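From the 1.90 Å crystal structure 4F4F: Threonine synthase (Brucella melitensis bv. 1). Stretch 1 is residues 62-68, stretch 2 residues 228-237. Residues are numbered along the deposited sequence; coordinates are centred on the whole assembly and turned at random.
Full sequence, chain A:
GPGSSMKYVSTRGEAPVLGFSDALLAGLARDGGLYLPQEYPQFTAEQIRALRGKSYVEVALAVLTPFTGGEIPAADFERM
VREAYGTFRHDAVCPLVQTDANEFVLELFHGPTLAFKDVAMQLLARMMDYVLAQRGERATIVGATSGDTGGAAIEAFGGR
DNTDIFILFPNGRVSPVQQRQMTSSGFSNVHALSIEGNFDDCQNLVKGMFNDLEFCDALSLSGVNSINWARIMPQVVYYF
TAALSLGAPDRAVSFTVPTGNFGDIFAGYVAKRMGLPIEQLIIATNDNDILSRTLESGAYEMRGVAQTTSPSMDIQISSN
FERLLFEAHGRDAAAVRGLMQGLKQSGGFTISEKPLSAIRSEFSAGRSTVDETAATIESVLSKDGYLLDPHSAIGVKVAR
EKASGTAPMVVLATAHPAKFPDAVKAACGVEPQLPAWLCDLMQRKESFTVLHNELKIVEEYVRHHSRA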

# COMPACT_ATOMS: atom_id res chain seq x y z
N ALA A 62 10.66 12.72 11.64
CA ALA A 62 11.62 13.48 10.85
C ALA A 62 11.24 13.45 9.37
O ALA A 62 11.23 14.52 8.72
CB ALA A 62 13.06 12.97 11.06
N VAL A 63 10.91 12.28 8.85
CA VAL A 63 10.73 12.07 7.40
C VAL A 63 9.37 12.59 6.91
O VAL A 63 9.25 13.19 5.83
CB VAL A 63 11.03 10.55 7.09
CG1 VAL A 63 10.48 10.03 5.79
CG2 VAL A 63 12.55 10.34 7.20
N LEU A 64 8.34 12.40 7.72
CA LEU A 64 6.98 12.75 7.34
C LEU A 64 6.53 14.19 7.65
O LEU A 64 5.69 14.73 6.91
CB LEU A 64 5.97 11.76 7.97
CG LEU A 64 6.20 10.30 7.59
CD1 LEU A 64 5.14 9.42 8.21
CD2 LEU A 64 6.28 10.07 6.07
N THR A 65 7.04 14.80 8.72
CA THR A 65 6.56 16.10 9.13
C THR A 65 6.54 17.16 8.00
O THR A 65 5.56 17.88 7.85
CB THR A 65 7.33 16.63 10.38
OG1 THR A 65 7.03 15.80 11.48
CG2 THR A 65 6.97 18.06 10.78
N PRO A 66 7.61 17.21 7.17
CA PRO A 66 7.62 18.24 6.12
C PRO A 66 6.45 18.09 5.16
O PRO A 66 5.99 19.08 4.61
CB PRO A 66 8.95 18.03 5.39
CG PRO A 66 9.80 17.23 6.32
CD PRO A 66 8.89 16.51 7.30
N PHE A 67 6.00 16.86 4.93
CA PHE A 67 4.86 16.63 4.06
C PHE A 67 3.53 17.20 4.55
O PHE A 67 2.62 17.44 3.73
CB PHE A 67 4.69 15.13 3.76
CG PHE A 67 5.76 14.55 2.89
CD1 PHE A 67 5.78 14.80 1.54
CD2 PHE A 67 6.76 13.76 3.43
CE1 PHE A 67 6.77 14.27 0.72
CE2 PHE A 67 7.76 13.21 2.63
CZ PHE A 67 7.76 13.46 1.26
N THR A 68 3.40 17.40 5.87
CA THR A 68 2.16 17.89 6.48
C THR A 68 1.98 19.39 6.49
O THR A 68 0.92 19.88 6.90
CB THR A 68 2.00 17.36 7.91
OG1 THR A 68 2.98 17.95 8.77
CG2 THR A 68 2.13 15.85 7.94
N ASN A 228 -4.80 7.36 -2.68
CA ASN A 228 -4.69 8.53 -1.83
C ASN A 228 -3.21 8.71 -1.49
O ASN A 228 -2.52 7.74 -1.25
CB ASN A 228 -5.49 8.35 -0.53
CG ASN A 228 -5.69 9.67 0.23
OD1 ASN A 228 -4.71 10.36 0.65
ND2 ASN A 228 -6.93 10.03 0.42
N TRP A 229 -2.74 9.95 -1.54
CA TRP A 229 -1.37 10.29 -1.16
C TRP A 229 -1.01 9.72 0.23
O TRP A 229 0.10 9.33 0.42
CB TRP A 229 -1.16 11.80 -1.25
CG TRP A 229 0.16 12.22 -0.69
CD1 TRP A 229 0.41 12.95 0.47
CD2 TRP A 229 1.50 11.85 -1.21
NE1 TRP A 229 1.75 13.07 0.70
CE2 TRP A 229 2.47 12.46 -0.30
CE3 TRP A 229 1.96 11.13 -2.30
CZ2 TRP A 229 3.82 12.31 -0.48
CZ3 TRP A 229 3.33 11.01 -2.49
CH2 TRP A 229 4.23 11.57 -1.59
N ALA A 230 -1.96 9.56 1.17
CA ALA A 230 -1.61 9.08 2.54
C ALA A 230 -1.51 7.56 2.65
O ALA A 230 -1.01 7.03 3.66
CB ALA A 230 -2.57 9.65 3.58
N ARG A 231 -1.93 6.82 1.63
CA ARG A 231 -1.52 5.42 1.55
C ARG A 231 -0.09 5.30 1.13
O ARG A 231 0.54 4.24 1.32
CB ARG A 231 -2.39 4.60 0.56
CG ARG A 231 -3.76 4.24 1.09
CD ARG A 231 -3.72 3.03 2.01
NE ARG A 231 -3.52 1.82 1.23
CZ ARG A 231 -4.49 1.15 0.60
NH1 ARG A 231 -5.76 1.54 0.66
NH2 ARG A 231 -4.19 0.07 -0.14
N ILE A 232 0.44 6.32 0.45
CA ILE A 232 1.82 6.21 -0.01
C ILE A 232 2.78 6.84 0.96
O ILE A 232 3.76 6.24 1.35
CB ILE A 232 2.00 6.84 -1.39
CG1 ILE A 232 1.19 6.03 -2.43
CG2 ILE A 232 3.49 6.87 -1.76
CD1 ILE A 232 1.35 6.59 -3.83
N MET A 233 2.48 8.06 1.38
CA MET A 233 3.40 8.83 2.21
C MET A 233 4.05 8.05 3.36
O MET A 233 5.25 8.13 3.55
CB MET A 233 2.67 10.06 2.73
CG MET A 233 3.48 10.92 3.65
SD MET A 233 2.44 12.26 4.27
CE MET A 233 2.22 11.77 5.96
N PRO A 234 3.27 7.32 4.17
CA PRO A 234 3.91 6.68 5.33
C PRO A 234 4.95 5.61 4.99
O PRO A 234 5.79 5.24 5.82
CB PRO A 234 2.73 6.07 6.09
CG PRO A 234 1.52 6.79 5.62
CD PRO A 234 1.82 7.12 4.18
N GLN A 235 4.84 5.08 3.79
CA GLN A 235 5.70 4.00 3.36
C GLN A 235 7.13 4.47 3.08
O GLN A 235 8.06 3.66 3.11
CB GLN A 235 5.09 3.33 2.17
CG GLN A 235 3.77 2.68 2.51
CD GLN A 235 3.31 1.72 1.44
OE1 GLN A 235 2.37 2.02 0.71
NE2 GLN A 235 4.05 0.55 1.28
N VAL A 236 7.30 5.78 2.91
CA VAL A 236 8.62 6.38 2.73
C VAL A 236 9.54 6.03 3.92
O VAL A 236 10.74 5.79 3.76
CB VAL A 236 8.51 7.90 2.57
CG1 VAL A 236 9.91 8.54 2.45
CG2 VAL A 236 7.66 8.26 1.36
N VAL A 237 8.95 5.92 5.11
CA VAL A 237 9.70 5.81 6.32
C VAL A 237 10.60 4.57 6.34
O VAL A 237 11.77 4.65 6.71
CB VAL A 237 8.78 5.84 7.57
CG1 VAL A 237 9.61 5.68 8.83
CG2 VAL A 237 7.99 7.18 7.63

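What holds the two stretches together, if no hydrogen bond passes between them? The contact is made by apolar side chains, burying 402 Å² summed over both sides. Val63, Leu64 and Phe67 all direct their CA-to-CB bonds toward the other stretch, and their spacing of one, three and four residues sets them along one side of a helical turn. From the second stretch, Trp229, Met233 and Val236 point toward them in turn, with intervals of four and three residues, while Val237 joins from the side.

How do the aliphatic residues pack? Leu64 has the largest covered area of any residue here, 78 Å². Its CG comes within 3.6 Å of CG2 of Val237, and its CD2 lies 3.8 Å from CG of Met233. The same CD2 of Leu64 also sits 3.3 Å from the backbone O of Met233, a close van der Waals approach by a methyl group that cannot serve as a conventional donor. Next to this, CG1 of Val63 reaches CG1 of Val236 at 3.7 Å and CG2 of Val237 at 4.2 Å, so that Val237 is shared by Val63 and Leu64. The backbones come near enough here for short branched side chains to meet: the CA atoms of Val63 and Val237 are 6.4 Å apart.

What do the aromatic rings and the sulfur add? Phe67 packs against both Trp229 and Met233. Its CE1 lies 3.7 Å from CZ2 of Trp229, near the plane of the indole and at its edge, yet the two six-membered rings are inclined at 54°, with centroids 5.7 Å apart, an oblique pairing. Met233, extended with chi1 and chi2 both t, brings its SD to 3.7 Å from CB of Phe67. That sulfur is 5.2 Å from the centroid of the Phe67 ring and 47° off its normal, again an oblique approach.

Where, then, are the polar groups satisfied? Several bond within their own stretches, while ND2 of Asn228 is held elsewhere in the structure. OG1 of Thr68 donates to the backbone O of Thr65 at 2.7 Å, and N of Thr68 reaches the same O of Thr65 at 3.0 Å, so one carbonyl serves both groups. In the second stretch Asn228 caps the weakly bonded helix that follows it: its OD1 accepts from N of Ala230 at 2.9 Å, with a nearly straight N-H...O angle of 174°. Such local bonds occupy polar groups while the apolar side chains make the contact.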